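Local coordinates for protein Xaa-Pro Dipeptidase (Alteromonas macleodii, PDB 2QS8) that probably hydrolyses peptides as a metal-dependent carboxypeptidase or dipeptidase of the amidohydrolase superfamily, and binds methionine in its active site, at residues A[70-75]-A[135-140]; A[93-98]-A[121-126]. All coordinates share one frame; numbering follows the deposited sequence.

Contact 1 of 2, residues A[70-75]-A[135-140]; sequences VHFGQE and PRIFAA. With MG (magnesium ion), chain C.
Phe-72 turns its edge to Pro-135 and Ile-137 from the second position of a type II beta turn running from His-71 to Gln-74, whose closing bond, Gln-74 N to His-71 O, is 3.3 Å long, while the two partners belong to strand 136-139 and the residue just before it. The ring makes this contact edge-on. Its CE2 corner lies 4.1 Å from CG of Pro-135, and the same CE2 is 4.1 Å from CD1 of Ile-137, both partners sitting close to the ring plane. CG of Phe-72 stands anti to the carbonyl carbon (chi1 -63°), which carries the ring out from the turn toward the strand. One face receives CG2 of Val-70, 4.1 Å above the plane and off-centre. The segment follows the first barrel strand of a TIM-barrel amidohydrolase, where His-69 and His-71 form the HxH metal motif of the superfamily. NE2 of His-71 binds the magnesium ion at 2.2 Å, and its ND1 is tied to Gly-114 O. The Phe-72 ring also touches Val-110 of strand 107-112 and Ala-99 of helix 88-104.

Contact 2 of 2, residues A[93-98]-A[121-126]; sequences ILATQH and ISLRDA
Leu-123 points its forked tip at the side of helix 88-104, with CD2 on Ala-95 and CD1 on Thr-96. CG of Leu-123 lies anti to the backbone N (chi1 -170°), which extends the side chain across to the other helix and presents its two methyls there. The CD2 branch settles on Ala-95, 3.9 Å from its CB and 3.6 Å from its carbonyl O, touching side chain and backbone together. The CD1 branch reaches Thr-96, where it stands 4.0 Å from CG2, and here the two side chains run at about a right angle to each other. The CA atoms of Thr-96 and Leu-123 are 7.0 Å apart, the nearest such pair across the two segments.

Thr-96 divides its work between its two branches. With chi1 at 64°, OG1 lies between the backbone N and the carbonyl carbon, while CG2 is placed anti to that carbon and offers its methyl to the leucine. The hydroxyl donates to Ile-93 O, 2.7 Å from OG1, and accepts from Gln-97, whose NE2 lies 3.0 Å from OG1. The bond to Ile-93 O probably fixes the threonine's rotation, and the hydroxyl acts as both donor and acceptor within its own helix.

Beyond the leucine, Arg-124 grips Asp-125 side-on, with NE and NH2 both directed to OD1 from one face of the carboxylate; NH1 also pairs with Asp-191. Leu-132, in the loop after helix 119-128, touches both Thr-96 and Ala-126. The interface joins two helices that succeed each other along the chain, linked through strand 107-112, and this side-by-side packing of successive helices outside parallel strands is characteristic of the TIM barrel.

In the fold
The centres of the two contacts lie about 8 Å apart, and contact 2 is nested along the chain inside the loop closed by contact 1. Order runs from the turn at 70-75 through helix 88-104, strand 107-112 and helix 119-128 to strand 136-139, which pairs in parallel with 107-112. The two are also joined directly: Gly-73 N probably hydrogen-bonds to His-98 ND1 at 2.9 Å, and Ile-137 packs against Leu-123, so the strand layer and the helix layer are in direct contact. Contact 1 lies nearer the chain centre and carries a magnesium ligand; contact 2 belongs to the outer helices. Together they connect the metal-binding loop with the barrel's outer layer.

Contact 1 of 2, residues A[70-75]-A[135-140]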
loop_
_atom_site.group_PDB
_atom_site.type_symbol
_atom_site.label_atom_id
_atom_site.label_comp_id
_atom_site.label_asym_id
_atom_site.label_seq_id
_atom_site.Cartn_x
_atom_site.Cartn_y
_atom_site.Cartn_z
ATOM N N VAL A 70 4.852 32.220 6.316
ATOM C CA VAL A 70 5.162 32.455 7.722
ATOM C C VAL A 70 4.931 31.188 8.542
ATOM O O VAL A 70 4.188 30.299 8.123
ATOM C CB VAL A 70 4.297 33.603 8.325
ATOM C CG1 VAL A 70 4.557 34.909 7.566
ATOM C CG2 VAL A 70 2.827 33.231 8.283
ATOM N N HIS A 71 5.584 31.112 9.699
ATOM C CA HIS A 71 5.451 29.959 10.585
ATOM C C HIS A 71 5.179 30.401 12.024
ATOM O O HIS A 71 6.022 30.218 12.908
ATOM C CB HIS A 71 6.730 29.107 10.562
ATOM C CG HIS A 71 7.059 28.529 9.224
ATOM N ND1 HIS A 71 6.296 27.546 8.629
ATOM C CD2 HIS A 71 8.077 28.787 8.367
ATOM C CE1 HIS A 71 6.832 27.221 7.467
ATOM N NE2 HIS A 71 7.913 27.958 7.284
ATOM N N PHE A 72 4.013 30.986 12.265
ATOM C CA PHE A 72 3.683 31.415 13.617
ATOM C C PHE A 72 3.809 30.191 14.518
ATOM O O PHE A 72 3.387 29.095 14.141
ATOM C CB PHE A 72 2.246 31.941 13.707
ATOM C CG PHE A 72 1.968 33.167 12.865
ATOM C CD1 PHE A 72 2.960 34.111 12.610
ATOM C CD2 PHE A 72 0.687 33.406 12.388
ATOM C CE1 PHE A 72 2.671 35.278 11.894
ATOM C CE2 PHE A 72 0.386 34.568 11.674
ATOM C CZ PHE A 72 1.379 35.504 11.427
ATOM N N GLY A 73 4.392 30.373 15.699
ATOM C CA GLY A 73 4.546 29.265 16.621
ATOM C C GLY A 73 5.986 28.836 16.804
ATOM O O GLY A 73 6.295 28.023 17.669
ATOM N N GLN A 74 6.874 29.376 15.977
ATOM C CA GLN A 74 8.284 29.048 16.084
ATOM C C GLN A 74 9.160 30.216 15.652
ATOM O O GLN A 74 8.714 31.101 14.916
ATOM C CB GLN A 74 8.602 27.812 15.237
ATOM C CG GLN A 74 8.588 28.054 13.744
ATOM C CD GLN A 74 8.487 26.766 12.943
ATOM O OE1 GLN A 74 7.416 26.165 12.841
ATOM N NE2 GLN A 74 9.607 26.330 12.376
ATOM N N GLU A 75 10.390 30.216 16.153
ATOM C CA GLU A 75 11.419 31.211 15.834
ATOM C C GLU A 75 12.732 30.480 16.039
ATOM O O GLU A 75 13.054 30.087 17.160
ATOM C CB GLU A 75 11.361 32.413 16.767
ATOM C CG GLU A 75 10.107 33.241 16.616
ATOM C CD GLU A 75 10.237 34.617 17.238
ATOM O OE1 GLU A 75 10.712 34.696 18.392
ATOM O OE2 GLU A 75 9.855 35.605 16.571
ATOM N N PRO A 135 -4.077 38.537 12.006
ATOM C CA PRO A 135 -4.310 38.710 10.574
ATOM C C PRO A 135 -5.250 37.634 10.047
ATOM O O PRO A 135 -5.642 36.730 10.783
ATOM C CB PRO A 135 -2.912 38.574 9.999
ATOM C CG PRO A 135 -2.348 37.457 10.854
ATOM C CD PRO A 135 -2.808 37.828 12.255
ATOM N N ARG A 136 -5.634 37.747 8.783
ATOM C CA ARG A 136 -6.479 36.732 8.164
ATOM C C ARG A 136 -5.476 35.619 7.866
ATOM O O ARG A 136 -4.477 35.852 7.184
ATOM C CB ARG A 136 -7.091 37.238 6.856
ATOM C CG ARG A 136 -8.116 38.345 7.020
ATOM C CD ARG A 136 -8.523 38.932 5.666
ATOM N NE ARG A 136 -9.267 40.176 5.839
ATOM C CZ ARG A 136 -10.535 40.252 6.233
ATOM N NH1 ARG A 136 -11.228 39.151 6.495
ATOM N NH2 ARG A 136 -11.107 41.433 6.387
ATOM N N ILE A 137 -5.729 34.426 8.387
ATOM C CA ILE A 137 -4.802 33.326 8.181
ATOM C C ILE A 137 -5.300 32.240 7.243
ATOM O O ILE A 137 -6.426 31.774 7.355
ATOM C CB ILE A 137 -4.435 32.648 9.521
ATOM C CG1 ILE A 137 -3.789 33.665 10.472
ATOM C CG2 ILE A 137 -3.489 31.469 9.263
ATOM C CD1 ILE A 137 -3.416 33.077 11.837
ATOM N N PHE A 138 -4.440 31.849 6.313
ATOM C CA PHE A 138 -4.728 30.779 5.379
ATOM C C PHE A 138 -3.615 29.772 5.652
ATOM O O PHE A 138 -2.430 30.024 5.389
ATOM C CB PHE A 138 -4.720 31.305 3.953
ATOM C CG PHE A 138 -5.849 32.256 3.672
ATOM C CD1 PHE A 138 -5.680 33.622 3.813
ATOM C CD2 PHE A 138 -7.104 31.776 3.293
ATOM C CE1 PHE A 138 -6.733 34.500 3.583
ATOM C CE2 PHE A 138 -8.169 32.656 3.057
ATOM C CZ PHE A 138 -7.977 34.016 3.203
ATOM N N ALA A 139 -4.012 28.633 6.207
ATOM C CA ALA A 139 -3.064 27.614 6.620
ATOM C C ALA A 139 -2.989 26.353 5.788
ATOM O O ALA A 139 -3.958 25.939 5.152
ATOM C CB ALA A 139 -3.335 27.260 8.064
ATOM N N ALA A 140 -1.815 25.737 5.817
ATOM C CA ALA A 140 -1.569 24.507 5.090
ATOM C C ALA A 140 -1.466 23.328 6.067
ATOM O O ALA A 140 -1.392 22.169 5.651
ATOM C CB ALA A 140 -0.287 24.634 4.292
HETATM MG MG MG C . 9.399 27.602 5.741
#

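Contact 2 of 2, residues A[93-98]-A[121-126]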
loop_
_atom_site.group_PDB
_atom_site.type_symbol
_atom_site.label_atom_id
_atom_site.label_comp_id
_atom_site.label_asym_id
_atom_site.label_seq_id
_atom_site.Cartn_x
_atom_site.Cartn_y
_atom_site.Cartn_z
ATOM N N ILE A 93 0.557 28.924 22.052
ATOM C CA ILE A 93 0.664 30.104 22.907
ATOM C C ILE A 93 1.581 31.133 22.260
ATOM O O ILE A 93 1.232 32.302 22.159
ATOM C CB ILE A 93 1.191 29.715 24.306
ATOM C CG1 ILE A 93 0.084 28.964 25.046
ATOM C CG2 ILE A 93 1.610 30.945 25.099
ATOM C CD1 ILE A 93 0.537 28.273 26.295
ATOM N N LEU A 94 2.747 30.694 21.807
ATOM C CA LEU A 94 3.687 31.594 21.155
ATOM C C LEU A 94 3.131 32.126 19.819
ATOM O O LEU A 94 3.417 33.253 19.412
ATOM C CB LEU A 94 5.011 30.873 20.911
ATOM C CG LEU A 94 5.801 30.381 22.135
ATOM C CD1 LEU A 94 7.032 29.615 21.661
ATOM C CD2 LEU A 94 6.200 31.567 23.023
ATOM N N ALA A 95 2.332 31.307 19.146
ATOM C CA ALA A 95 1.765 31.704 17.869
ATOM C C ALA A 95 0.837 32.907 18.033
ATOM O O ALA A 95 0.814 33.782 17.173
ATOM C CB ALA A 95 1.023 30.539 17.235
ATOM N N THR A 96 0.085 32.959 19.131
ATOM C CA THR A 96 -0.808 34.097 19.332
ATOM C C THR A 96 -0.007 35.396 19.278
ATOM O O THR A 96 -0.431 36.341 18.627
ATOM C CB THR A 96 -1.578 34.033 20.680
ATOM O OG1 THR A 96 -0.663 34.115 21.775
ATOM C CG2 THR A 96 -2.388 32.735 20.767
ATOM N N GLN A 97 1.155 35.426 19.943
ATOM C CA GLN A 97 2.014 36.619 19.961
ATOM C C GLN A 97 2.684 36.881 18.609
ATOM O O GLN A 97 2.782 38.019 18.166
ATOM C CB GLN A 97 3.096 36.493 21.044
ATOM C CG GLN A 97 2.521 36.210 22.421
ATOM C CD GLN A 97 1.425 37.201 22.800
ATOM O OE1 GLN A 97 1.691 38.390 22.996
ATOM N NE2 GLN A 97 0.183 36.715 22.895
ATOM N N HIS A 98 3.145 35.815 17.967
ATOM C CA HIS A 98 3.791 35.937 16.679
ATOM C C HIS A 98 2.826 36.548 15.671
ATOM O O HIS A 98 3.208 37.409 14.881
ATOM C CB HIS A 98 4.250 34.568 16.185
ATOM C CG HIS A 98 5.330 33.957 17.024
ATOM N ND1 HIS A 98 5.651 32.615 16.954
ATOM C CD2 HIS A 98 6.190 34.506 17.907
ATOM C CE1 HIS A 98 6.666 32.371 17.763
ATOM N NE2 HIS A 98 7.015 33.496 18.354
ATOM N N ILE A 121 -4.113 26.449 11.963
ATOM C CA ILE A 121 -5.523 26.157 11.758
ATOM C C ILE A 121 -6.340 26.609 12.981
ATOM O O ILE A 121 -7.373 27.267 12.842
ATOM C CB ILE A 121 -5.738 24.659 11.512
ATOM C CG1 ILE A 121 -5.214 24.291 10.117
ATOM C CG2 ILE A 121 -7.202 24.298 11.695
ATOM C CD1 ILE A 121 -5.028 22.810 9.902
ATOM N N SER A 122 -5.872 26.258 14.174
ATOM C CA SER A 122 -6.574 26.654 15.391
ATOM C C SER A 122 -6.536 28.172 15.602
ATOM O O SER A 122 -7.520 28.784 16.009
ATOM C CB SER A 122 -5.968 25.954 16.610
ATOM O OG SER A 122 -6.097 24.548 16.506
ATOM N N LEU A 123 -5.399 28.783 15.312
ATOM C CA LEU A 123 -5.262 30.217 15.492
ATOM C C LEU A 123 -6.203 30.956 14.533
ATOM O O LEU A 123 -6.887 31.910 14.924
ATOM C CB LEU A 123 -3.814 30.631 15.249
ATOM C CG LEU A 123 -3.446 32.062 15.636
ATOM C CD1 LEU A 123 -3.835 32.298 17.095
ATOM C CD2 LEU A 123 -1.956 32.295 15.420
ATOM N N ARG A 124 -6.234 30.492 13.287
ATOM C CA ARG A 124 -7.089 31.074 12.255
ATOM C C ARG A 124 -8.537 31.047 12.717
ATOM O O ARG A 124 -9.223 32.060 12.669
ATOM C CB ARG A 124 -6.969 30.279 10.947
ATOM C CG ARG A 124 -7.958 30.698 9.871
ATOM C CD ARG A 124 -8.117 29.607 8.820
ATOM N NE ARG A 124 -8.871 28.463 9.329
ATOM C CZ ARG A 124 -8.848 27.248 8.793
ATOM N NH1 ARG A 124 -8.103 27.000 7.721
ATOM N NH2 ARG A 124 -9.574 26.281 9.333
ATOM N N ASP A 125 -8.994 29.886 13.174
ATOM C CA ASP A 125 -10.373 29.755 13.630
ATOM C C ASP A 125 -10.695 30.639 14.827
ATOM O O ASP A 125 -11.794 31.186 14.905
ATOM C CB ASP A 125 -10.706 28.294 13.952
ATOM C CG ASP A 125 -10.757 27.417 12.701
ATOM O OD1 ASP A 125 -10.782 27.959 11.578
ATOM O OD2 ASP A 125 -10.778 26.180 12.843
ATOM N N ALA A 126 -9.741 30.780 15.750
ATOM C CA ALA A 126 -9.938 31.609 16.936
ATOM C C ALA A 126 -10.041 33.076 16.524
ATOM O O ALA A 126 -10.878 33.819 17.029
ATOM C CB ALA A 126 -8.778 31.424 17.924
#